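Local coordinates for ORC1-type DNA replication protein 2 (Aeropyrum pernix, PDB 1W5S) that binds DNA and takes part in regulating DNA replication, pairing an ATP-binding AAA+ domain with a C-terminal winged-helix domain, at residues T163-H168 with E197-V202; K88-N93 with H138-I143; L332-Y337 with R350-Y355. All coordinates share one frame; numbering follows the deposited sequence.

Interaction 1 of 3, residues T163-H168 with E197-V202; sequences TLLRVH and EKIPQV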
loop_
_atom_site.group_PDB
_atom_site.type_symbol
_atom_site.label_atom_id
_atom_site.label_comp_id
_atom_site.label_asym_id
_atom_site.label_seq_id
_atom_site.Cartn_x
_atom_site.Cartn_y
_atom_site.Cartn_z
ATOM N N THR A 163 21.356 -8.799 -1.964
ATOM C CA THR A 163 22.450 -7.998 -2.541
ATOM C C THR A 163 21.993 -6.591 -2.784
ATOM O O THR A 163 22.767 -5.689 -2.579
ATOM C CB THR A 163 23.143 -8.577 -3.843
ATOM O OG1 THR A 163 22.271 -8.440 -4.956
ATOM C CG2 THR A 163 23.535 -9.992 -3.683
ATOM N N LEU A 164 20.760 -6.381 -3.207
ATOM C CA LEU A 164 20.201 -5.011 -3.251
ATOM C C LEU A 164 20.069 -4.357 -1.862
ATOM O O LEU A 164 20.537 -3.281 -1.597
ATOM C CB LEU A 164 18.834 -4.995 -3.908
ATOM C CG LEU A 164 18.210 -3.595 -4.097
ATOM C CD1 LEU A 164 19.056 -2.748 -4.997
ATOM C CD2 LEU A 164 16.837 -3.686 -4.696
ATOM N N LEU A 165 19.378 -4.998 -0.962
ATOM C CA LEU A 165 18.973 -4.290 0.249
ATOM C C LEU A 165 20.053 -4.217 1.298
ATOM O O LEU A 165 19.941 -3.416 2.194
ATOM C CB LEU A 165 17.740 -4.913 0.831
ATOM C CG LEU A 165 16.371 -4.354 0.527
ATOM C CD1 LEU A 165 16.275 -3.186 -0.414
ATOM C CD2 LEU A 165 15.379 -5.467 0.190
ATOM N N ARG A 166 21.061 -5.072 1.214
ATOM C CA ARG A 166 22.280 -4.863 1.957
ATOM C C ARG A 166 23.449 -4.681 1.009
ATOM O O ARG A 166 24.498 -5.266 1.206
ATOM C CB ARG A 166 22.610 -5.994 2.918
ATOM C CG ARG A 166 21.471 -6.602 3.674
ATOM C CD ARG A 166 21.394 -8.060 3.365
ATOM N NE ARG A 166 21.902 -8.911 4.449
ATOM C CZ ARG A 166 22.891 -9.807 4.354
ATOM N NH1 ARG A 166 23.548 -10.019 3.213
ATOM N NH2 ARG A 166 23.223 -10.503 5.433
ATOM N N VAL A 167 23.256 -3.821 0.014
ATOM C CA VAL A 167 24.349 -3.310 -0.816
ATOM C C VAL A 167 25.650 -3.059 -0.094
ATOM O O VAL A 167 26.687 -3.521 -0.529
ATOM C CB VAL A 167 24.115 -1.923 -1.433
ATOM C CG1 VAL A 167 24.590 -1.940 -2.925
ATOM C CG2 VAL A 167 22.783 -1.398 -1.175
ATOM N N HIS A 168 25.569 -2.287 0.976
ATOM C CA HIS A 168 26.761 -1.770 1.671
ATOM C C HIS A 168 27.535 -2.870 2.372
ATOM O O HIS A 168 28.727 -2.753 2.531
ATOM C CB HIS A 168 26.374 -0.660 2.627
ATOM C CG HIS A 168 25.466 0.353 2.001
ATOM N ND1 HIS A 168 25.850 1.113 0.915
ATOM C CD2 HIS A 168 24.175 0.695 2.267
ATOM C CE1 HIS A 168 24.857 1.910 0.558
ATOM N NE2 HIS A 168 23.821 1.678 1.363
ATOM N N GLU A 197 10.570 -14.616 6.406
ATOM C CA GLU A 197 10.797 -15.929 5.747
ATOM C C GLU A 197 11.979 -15.830 4.780
ATOM O O GLU A 197 12.923 -16.605 4.842
ATOM C CB GLU A 197 9.555 -16.436 4.966
ATOM C CG GLU A 197 8.466 -17.139 5.768
ATOM C CD GLU A 197 7.225 -17.545 4.902
ATOM O OE1 GLU A 197 7.359 -18.490 4.062
ATOM O OE2 GLU A 197 6.116 -16.940 5.075
ATOM N N LYS A 198 11.931 -14.847 3.898
ATOM C CA LYS A 198 12.889 -14.773 2.785
ATOM C C LYS A 198 14.166 -14.040 3.155
ATOM O O LYS A 198 15.262 -14.486 2.838
ATOM C CB LYS A 198 12.226 -14.056 1.606
ATOM C CG LYS A 198 12.563 -14.587 0.240
ATOM C CD LYS A 198 11.405 -15.432 -0.391
ATOM C CE LYS A 198 11.497 -15.435 -1.970
ATOM N NZ LYS A 198 11.613 -14.034 -2.551
ATOM N N ILE A 199 14.038 -12.887 3.789
ATOM C CA ILE A 199 15.202 -12.080 4.059
ATOM C C ILE A 199 15.209 -11.550 5.491
ATOM O O ILE A 199 15.194 -10.341 5.713
ATOM C CB ILE A 199 15.319 -10.910 3.045
ATOM C CG1 ILE A 199 13.979 -10.224 2.853
ATOM C CG2 ILE A 199 15.810 -11.419 1.687
ATOM C CD1 ILE A 199 14.100 -8.945 2.125
ATOM N N PRO A 200 15.291 -12.459 6.472
ATOM C CA PRO A 200 15.197 -12.004 7.855
ATOM C C PRO A 200 16.350 -11.086 8.251
ATOM O O PRO A 200 16.181 -10.276 9.137
ATOM C CB PRO A 200 15.245 -13.293 8.644
ATOM C CG PRO A 200 16.020 -14.254 7.759
ATOM C CD PRO A 200 15.522 -13.915 6.396
ATOM N N GLN A 201 17.496 -11.197 7.588
ATOM C CA GLN A 201 18.649 -10.374 7.921
ATOM C C GLN A 201 18.388 -8.881 7.569
ATOM O O GLN A 201 18.999 -7.978 8.154
ATOM C CB GLN A 201 19.933 -10.932 7.245
ATOM C CG GLN A 201 20.685 -12.055 8.051
ATOM C CD GLN A 201 21.585 -13.014 7.171
ATOM O OE1 GLN A 201 22.818 -12.837 7.046
ATOM N NE2 GLN A 201 20.954 -14.051 6.597
ATOM N N VAL A 202 17.485 -8.598 6.625
ATOM C CA VAL A 202 17.117 -7.222 6.413
ATOM C C VAL A 202 15.939 -6.822 7.286
ATOM O O VAL A 202 15.903 -5.711 7.810
ATOM C CB VAL A 202 16.821 -6.862 4.945
ATOM C CG1 VAL A 202 17.834 -7.534 3.999
ATOM C CG2 VAL A 202 15.354 -7.178 4.580
#

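Interaction 2 of 3, residues K88-N93 with H138-I143; sequences KQAYVN and HYLLVI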
loop_
_atom_site.group_PDB
_atom_site.type_symbol
_atom_site.label_atom_id
_atom_site.label_comp_id
_atom_site.label_asym_id
_atom_site.label_seq_id
_atom_site.Cartn_x
_atom_site.Cartn_y
_atom_site.Cartn_z
ATOM N N LYS A 88 19.376 11.970 -4.562
ATOM C CA LYS A 88 18.607 11.625 -5.735
ATOM C C LYS A 88 17.502 10.640 -5.354
ATOM O O LYS A 88 17.615 9.902 -4.346
ATOM C CB LYS A 88 19.485 11.002 -6.790
ATOM C CG LYS A 88 20.654 11.869 -7.144
ATOM C CD LYS A 88 20.575 12.417 -8.480
ATOM C CE LYS A 88 21.164 11.476 -9.469
ATOM N NZ LYS A 88 21.062 12.200 -10.753
ATOM N N GLN A 89 16.450 10.663 -6.180
ATOM C CA GLN A 89 15.227 9.923 -5.956
ATOM C C GLN A 89 15.126 8.887 -7.064
ATOM O O GLN A 89 15.349 9.208 -8.247
ATOM C CB GLN A 89 14.036 10.870 -6.014
ATOM C CG GLN A 89 14.402 12.201 -5.468
ATOM C CD GLN A 89 13.260 13.196 -5.389
ATOM O OE1 GLN A 89 12.113 12.851 -5.083
ATOM N NE2 GLN A 89 13.592 14.466 -5.615
ATOM N N ALA A 90 14.833 7.644 -6.676
ATOM C CA ALA A 90 14.400 6.602 -7.616
ATOM C C ALA A 90 13.133 5.961 -7.095
ATOM O O ALA A 90 12.981 5.727 -5.905
ATOM C CB ALA A 90 15.466 5.577 -7.823
ATOM N N TYR A 91 12.224 5.708 -7.997
ATOM C CA TYR A 91 10.949 5.108 -7.726
ATOM C C TYR A 91 10.861 3.900 -8.599
ATOM O O TYR A 91 11.026 4.010 -9.792
ATOM C CB TYR A 91 9.809 6.079 -8.113
ATOM C CG TYR A 91 8.480 5.421 -7.977
ATOM C CD1 TYR A 91 7.935 5.206 -6.720
ATOM C CD2 TYR A 91 7.792 4.927 -9.109
ATOM C CE1 TYR A 91 6.702 4.545 -6.561
ATOM C CE2 TYR A 91 6.535 4.278 -8.971
ATOM C CZ TYR A 91 6.001 4.087 -7.713
ATOM O OH TYR A 91 4.830 3.376 -7.561
ATOM N N VAL A 92 10.585 2.734 -8.035
ATOM C CA VAL A 92 10.358 1.549 -8.847
ATOM C C VAL A 92 9.102 0.833 -8.393
ATOM O O VAL A 92 9.016 0.444 -7.237
ATOM C CB VAL A 92 11.579 0.598 -8.757
ATOM C CG1 VAL A 92 11.307 -0.792 -9.453
ATOM C CG2 VAL A 92 12.773 1.298 -9.364
ATOM N N ASN A 93 8.147 0.640 -9.306
ATOM C CA ASN A 93 7.005 -0.271 -9.082
ATOM C C ASN A 93 7.283 -1.753 -9.418
ATOM O O ASN A 93 7.614 -2.104 -10.532
ATOM C CB ASN A 93 5.789 0.192 -9.875
ATOM C CG ASN A 93 4.448 -0.337 -9.292
ATOM O OD1 ASN A 93 4.308 -1.471 -8.931
ATOM N ND2 ASN A 93 3.495 0.519 -9.206
ATOM N N HIS A 138 26.972 11.984 -4.395
ATOM C CA HIS A 138 25.542 12.032 -4.355
ATOM C C HIS A 138 25.096 10.889 -3.500
ATOM O O HIS A 138 25.801 9.928 -3.353
ATOM C CB HIS A 138 24.919 11.814 -5.765
ATOM C CG HIS A 138 25.090 12.937 -6.725
ATOM N ND1 HIS A 138 24.712 12.826 -8.048
ATOM C CD2 HIS A 138 25.635 14.174 -6.591
ATOM C CE1 HIS A 138 24.981 13.965 -8.683
ATOM N NE2 HIS A 138 25.535 14.801 -7.818
ATOM N N TYR A 139 23.864 11.014 -2.994
ATOM C CA TYR A 139 23.159 9.990 -2.271
ATOM C C TYR A 139 21.910 9.613 -3.040
ATOM O O TYR A 139 21.336 10.460 -3.707
ATOM C CB TYR A 139 22.727 10.537 -0.936
ATOM C CG TYR A 139 23.884 10.876 -0.047
ATOM C CD1 TYR A 139 24.416 12.132 -0.046
ATOM C CD2 TYR A 139 24.462 9.908 0.765
ATOM C CE1 TYR A 139 25.506 12.432 0.718
ATOM C CE2 TYR A 139 25.491 10.206 1.581
ATOM C CZ TYR A 139 26.017 11.486 1.558
ATOM O OH TYR A 139 27.098 11.815 2.360
ATOM N N LEU A 140 21.507 8.348 -2.952
ATOM C CA LEU A 140 20.316 7.851 -3.631
ATOM C C LEU A 140 19.313 7.221 -2.624
ATOM O O LEU A 140 19.638 6.297 -1.846
ATOM C CB LEU A 140 20.731 6.816 -4.684
ATOM C CG LEU A 140 19.670 6.139 -5.546
ATOM C CD1 LEU A 140 18.913 7.139 -6.490
ATOM C CD2 LEU A 140 20.287 5.060 -6.304
ATOM N N LEU A 141 18.083 7.700 -2.688
ATOM C CA LEU A 141 16.999 7.160 -1.901
ATOM C C LEU A 141 16.049 6.492 -2.872
ATOM O O LEU A 141 15.466 7.152 -3.750
ATOM C CB LEU A 141 16.366 8.289 -1.107
ATOM C CG LEU A 141 15.404 7.996 0.018
ATOM C CD1 LEU A 141 15.620 6.619 0.650
ATOM C CD2 LEU A 141 15.556 9.089 1.039
ATOM N N VAL A 142 15.942 5.159 -2.737
ATOM C CA VAL A 142 15.159 4.332 -3.667
ATOM C C VAL A 142 13.838 3.883 -3.030
ATOM O O VAL A 142 13.842 3.333 -1.929
ATOM C CB VAL A 142 15.917 3.049 -4.103
ATOM C CG1 VAL A 142 15.065 2.244 -5.102
ATOM C CG2 VAL A 142 17.236 3.403 -4.676
ATOM N N ILE A 143 12.729 4.126 -3.752
ATOM C CA ILE A 143 11.405 3.670 -3.371
ATOM C C ILE A 143 11.065 2.333 -4.068
ATOM O O ILE A 143 11.021 2.288 -5.272
ATOM C CB ILE A 143 10.285 4.731 -3.712
ATOM C CG1 ILE A 143 10.528 6.050 -2.968
ATOM C CG2 ILE A 143 8.866 4.152 -3.273
ATOM C CD1 ILE A 143 9.530 7.269 -3.274
#

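Interaction 3 of 3, residues L332-Y337 with R350-Y355; sequences LLRQRY and RGYTQY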
loop_
_atom_site.group_PDB
_atom_site.type_symbol
_atom_site.label_atom_id
_atom_site.label_comp_id
_atom_site.label_asym_id
_atom_site.label_seq_id
_atom_site.Cartn_x
_atom_site.Cartn_y
_atom_site.Cartn_z
ATOM N N LEU A 332 -14.255 -28.783 15.662
ATOM C CA LEU A 332 -15.115 -27.767 16.278
ATOM C C LEU A 332 -15.604 -26.686 15.291
ATOM O O LEU A 332 -16.813 -26.416 15.213
ATOM C CB LEU A 332 -14.412 -27.103 17.465
ATOM C CG LEU A 332 -15.281 -26.414 18.542
ATOM C CD1 LEU A 332 -15.184 -24.896 18.459
ATOM C CD2 LEU A 332 -16.779 -26.875 18.577
ATOM N N LEU A 333 -14.670 -26.074 14.553
ATOM C CA LEU A 333 -15.007 -25.049 13.543
ATOM C C LEU A 333 -15.944 -25.644 12.471
ATOM O O LEU A 333 -16.842 -24.962 11.945
ATOM C CB LEU A 333 -13.720 -24.462 12.914
ATOM C CG LEU A 333 -13.854 -23.422 11.777
ATOM C CD1 LEU A 333 -14.729 -22.250 12.173
ATOM C CD2 LEU A 333 -12.503 -22.895 11.321
ATOM N N ARG A 334 -15.724 -26.924 12.182
ATOM C CA ARG A 334 -16.540 -27.693 11.257
ATOM C C ARG A 334 -18.059 -27.718 11.603
ATOM O O ARG A 334 -18.887 -27.265 10.792
ATOM C CB ARG A 334 -15.965 -29.123 11.172
ATOM C CG ARG A 334 -16.828 -30.135 10.418
ATOM C CD ARG A 334 -16.276 -30.433 9.054
ATOM N NE ARG A 334 -17.349 -30.672 8.100
ATOM C CZ ARG A 334 -18.118 -29.705 7.592
ATOM N NH1 ARG A 334 -19.085 -30.008 6.723
ATOM N NH2 ARG A 334 -17.930 -28.431 7.956
ATOM N N GLN A 335 -18.410 -28.270 12.774
ATOM C CA GLN A 335 -19.807 -28.289 13.271
ATOM C C GLN A 335 -20.391 -26.880 13.429
ATOM O O GLN A 335 -21.565 -26.666 13.114
ATOM C CB GLN A 335 -19.936 -29.073 14.608
ATOM C CG GLN A 335 -21.385 -29.167 15.186
ATOM C CD GLN A 335 -21.661 -30.464 15.997
ATOM O OE1 GLN A 335 -21.250 -31.557 15.603
ATOM N NE2 GLN A 335 -22.372 -30.333 17.122
ATOM N N ARG A 336 -19.576 -25.929 13.902
ATOM C CA ARG A 336 -20.009 -24.521 13.990
ATOM C C ARG A 336 -20.401 -23.938 12.620
ATOM O O ARG A 336 -21.463 -23.326 12.482
ATOM C CB ARG A 336 -18.932 -23.643 14.625
ATOM C CG ARG A 336 -19.127 -23.400 16.100
ATOM C CD ARG A 336 -17.917 -22.691 16.680
ATOM N NE ARG A 336 -17.768 -22.961 18.108
ATOM C CZ ARG A 336 -17.114 -22.183 18.966
ATOM N NH1 ARG A 336 -17.061 -22.537 20.232
ATOM N NH2 ARG A 336 -16.519 -21.062 18.574
ATOM N N TYR A 337 -19.532 -24.120 11.626
ATOM C CA TYR A 337 -19.835 -23.733 10.252
ATOM C C TYR A 337 -21.089 -24.415 9.741
ATOM O O TYR A 337 -21.815 -23.832 8.947
ATOM C CB TYR A 337 -18.672 -24.078 9.320
ATOM C CG TYR A 337 -19.044 -24.233 7.849
ATOM C CD1 TYR A 337 -19.144 -23.119 7.009
ATOM C CD2 TYR A 337 -19.279 -25.489 7.300
ATOM C CE1 TYR A 337 -19.454 -23.253 5.647
ATOM C CE2 TYR A 337 -19.603 -25.648 5.938
ATOM C CZ TYR A 337 -19.690 -24.520 5.115
ATOM O OH TYR A 337 -20.014 -24.644 3.783
ATOM N N ARG A 350 -21.200 -27.392 2.966
ATOM C CA ARG A 350 -20.408 -28.269 2.116
ATOM C C ARG A 350 -19.699 -29.413 2.855
ATOM O O ARG A 350 -19.572 -29.415 4.084
ATOM C CB ARG A 350 -19.377 -27.436 1.356
ATOM C CG ARG A 350 -19.994 -26.489 0.343
ATOM C CD ARG A 350 -20.482 -27.232 -0.907
ATOM N NE ARG A 350 -20.191 -26.458 -2.112
ATOM C CZ ARG A 350 -21.071 -25.752 -2.823
ATOM N NH1 ARG A 350 -22.363 -25.707 -2.497
ATOM N NH2 ARG A 350 -20.650 -25.087 -3.893
ATOM N N GLY A 351 -19.220 -30.373 2.070
ATOM C CA GLY A 351 -18.591 -31.563 2.600
ATOM C C GLY A 351 -17.222 -31.331 3.212
ATOM O O GLY A 351 -16.692 -30.222 3.178
ATOM N N TYR A 352 -16.643 -32.415 3.726
ATOM C CA TYR A 352 -15.442 -32.382 4.580
ATOM C C TYR A 352 -14.166 -31.880 3.831
ATOM O O TYR A 352 -13.584 -30.868 4.223
ATOM C CB TYR A 352 -15.244 -33.762 5.261
ATOM C CG TYR A 352 -16.511 -34.334 5.956
ATOM C CD1 TYR A 352 -17.358 -35.224 5.271
ATOM C CD2 TYR A 352 -16.859 -33.982 7.281
ATOM C CE1 TYR A 352 -18.509 -35.747 5.858
ATOM C CE2 TYR A 352 -18.019 -34.508 7.889
ATOM C CZ TYR A 352 -18.857 -35.405 7.164
ATOM O OH TYR A 352 -20.031 -35.972 7.716
ATOM N N THR A 353 -13.773 -32.553 2.745
ATOM C CA THR A 353 -12.595 -32.142 1.973
ATOM C C THR A 353 -12.776 -30.733 1.409
ATOM O O THR A 353 -11.793 -29.991 1.284
ATOM C CB THR A 353 -12.227 -33.130 0.782
ATOM O OG1 THR A 353 -10.836 -33.495 0.842
ATOM C CG2 THR A 353 -12.472 -32.500 -0.592
ATOM N N GLN A 354 -14.010 -30.379 1.049
ATOM C CA GLN A 354 -14.305 -29.047 0.509
ATOM C C GLN A 354 -14.089 -27.934 1.559
ATOM O O GLN A 354 -13.484 -26.891 1.260
ATOM C CB GLN A 354 -15.732 -28.995 -0.056
ATOM C CG GLN A 354 -16.147 -27.625 -0.625
ATOM C CD GLN A 354 -15.272 -27.151 -1.799
ATOM O OE1 GLN A 354 -15.569 -27.429 -2.966
ATOM N NE2 GLN A 354 -14.208 -26.415 -1.489
ATOM N N TYR A 355 -14.580 -28.170 2.777
ATOM C CA TYR A 355 -14.293 -27.302 3.933
ATOM C C TYR A 355 -12.788 -27.102 4.141
ATOM O O TYR A 355 -12.341 -25.970 4.357
ATOM C CB TYR A 355 -14.984 -27.881 5.183
ATOM C CG TYR A 355 -14.482 -27.463 6.566
ATOM C CD1 TYR A 355 -14.852 -26.234 7.145
ATOM C CD2 TYR A 355 -13.711 -28.342 7.330
ATOM C CE1 TYR A 355 -14.420 -25.879 8.440
ATOM C CE2 TYR A 355 -13.280 -28.009 8.626
ATOM C CZ TYR A 355 -13.635 -26.782 9.175
ATOM O OH TYR A 355 -13.185 -26.476 10.442
#

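Interaction 1 of 3, residues T163-H168 with E197-V202
Arg166 meets Val202 because its CG stands anti to the carbonyl carbon, beside the backbone N (chi1 -40°), and because its chain then bends at both the second and third torsions. The bends lay the aliphatic part of the chain against the valine before the head group turns off toward Gln201. On the valine it is the CG1 methyl that answers: likewise anti to its own carbonyl carbon, it lies 3.7 Å from Arg166 CD and nearly as close to CG.

Farther out along the chain, the guanidinium and the Gln201 amide stand almost perpendicular, their planes 85° apart. Arg166 NH2 comes within 2.9 Å of Gln201 OE1, yet the angle is too poor for a hydrogen bond, and this is a polar approach rather than a directed link. The same guanidinium makes a cation-pi contact with Tyr162 and a long, weak ion pair with Glu169. Cutting this chain back to an alanine is likely to cost Val202 CG1 the packing of Arg166 CG and CD and to leave Gln201 OE1 without the positive group beside it.

Deeper in, the contact is purely apolar. Leu165 CB lies 4.1 Å from Val202 CG1, while its CD2 reaches Ile199 CD1 at 4.2 Å, the two side chains crossing at about a right angle. Leu165 also rests on Phe182 of the central sheet, and Ile199 and Val202 both touch Tyr162.

Each backbone changes course at the contact: Arg166 leaves the helical conformation where helix 158-165 ends, and Ile199 ends helix 190-198 while serving as N-cap of helix 200-203. Two helix breaks thus pack side by side, one in the connection before strand 180-186 and one in the connection after it, in the layered alpha/beta core of an AAA+ ATPase.

Interaction 2 of 3, residues K88-N93 with H138-I143
Lys88 and Leu140 begin a run of four parallel bridges that ends at Tyr91 and Ile143, and five backbone hydrogen bonds zip the strands together. Strand 88-93 gives the amides of Lys88, Ala90 and Val92 to the carbonyls of Tyr139, Leu141 and Ile143; in return, Lys88 O and Ala90 O accept from the amides of Leu141 and Ile143. Lys88 N to Tyr139 O is 2.6 Å, and Ile143 N to Ala90 O is 2.7 Å. The bond from Leu141 N to Lys88 O (2.8 Å) is nearly straight, with 177° at the hydrogen. Weaker CA-H...O contacts fill in between, such as Leu140 CA to Lys88 O at 3.5 Å. The ladder goes on where Val92 bonds to the backbone of Asp145.

The backbone polar groups of Leu140 and Val142 serve the neighbouring strand 180-186 instead, both bonding to Gly181.

Lys88, His138 and Tyr91 find polar partners outside the pair. Bent at its second and third torsions, the Lys88 chain passes the His138 ring, with CE 4.1 Å from ND1, before NZ bonds to Thr111 O; His138 ND1 is hydrogen-bonded to Tyr113 OH. On the face shared with Gln89 and Leu141, Tyr91 CD1 lies 3.7 Å from Ile143 CG2, the methyl approaching the ring obliquely. The Tyr91 ring also receives Lys70 in a cation-pi contact. On the other face, Ala90 CB packs against Leu140 CD1 at 4.0 Å.

Backbone bonding of this kind fixes register without depending on side-chain identity, which leaves the side chains to set the two faces apart. Toward the C-terminal ends of the strands, Tyr91 links Asp145, hydrogen-bonded to its hydroxyl and probably part of a Walker B motif as in other AAA+ proteins, to the surroundings of Thr66, an ATP-binding residue that its side chain touches.

Interaction 3 of 3, residues L332-Y337 with R350-Y355
Arg334 and Tyr355 carry the cation-pi and CH-pi part of this contact. The two side chains slide past each other in opposite directions, with guanidinium and ring 30° from coplanar. Arg334 CZ lies 4.8 Å from the centroid of the Tyr355 ring, off-centre, whereas Arg334 CD sits over the face at 4.2 Å from the same centroid. Tyr352 meets the guanidinium quite differently: its CD2 comes to the guanidinium edge, 3.4 Å from Arg334 NE, and the two planes are nearly perpendicular.

Among the polar contacts, Arg350 N donates to Tyr337 OH over 3.1 Å in an almost straight bond (170° at the hydrogen). The same hydroxyl is hydrogen-bonded to His309, so two partners grip it. Arg334 NH1 lies 2.7 Å from Arg350 O and forms a salt bridge with Glu338.

Apolar packing closes the inner side. With its CG anti to the backbone N (chi1 160°), Tyr355 reaches back to helix 330-345, where its CE1 is 4.2 Å from Leu333 CG. Tyr337 and Tyr355 both rest on Ile313 of helix 308-322.

Helices 330-345 and 352-364 are consistent with the helix-turn-helix of a winged-helix domain. The arginine's charge is probably balanced mainly by Glu338, with the off-centre Tyr355 ring adding to it, and a tyrosine hydroxyl accepts from the backbone of the loop ahead of helix 352-364, joining the pair by polar contacts as well as apolar packing.

How the interactions relate
Read from the N terminus, interaction 2 comes first: strand 87-93 is followed by helices 100-111 and 122-136 before strand 139-145 returns beside it, a beta-alpha-beta crossover closed at the edge of the five-stranded sheet. Interaction 1 then closes a loop of 28 residues around strand 180-186, bringing together the helical connections that flank it. Interaction 3 closes the shortest loop, between two helices of the winged-helix domain. The three follow in series, none nested or crossing. Interactions 1 and 2 belong to one ATPase core, their centres about 17 Å apart, whereas the centre of interaction 3 lies about 49 Å from that of interaction 2.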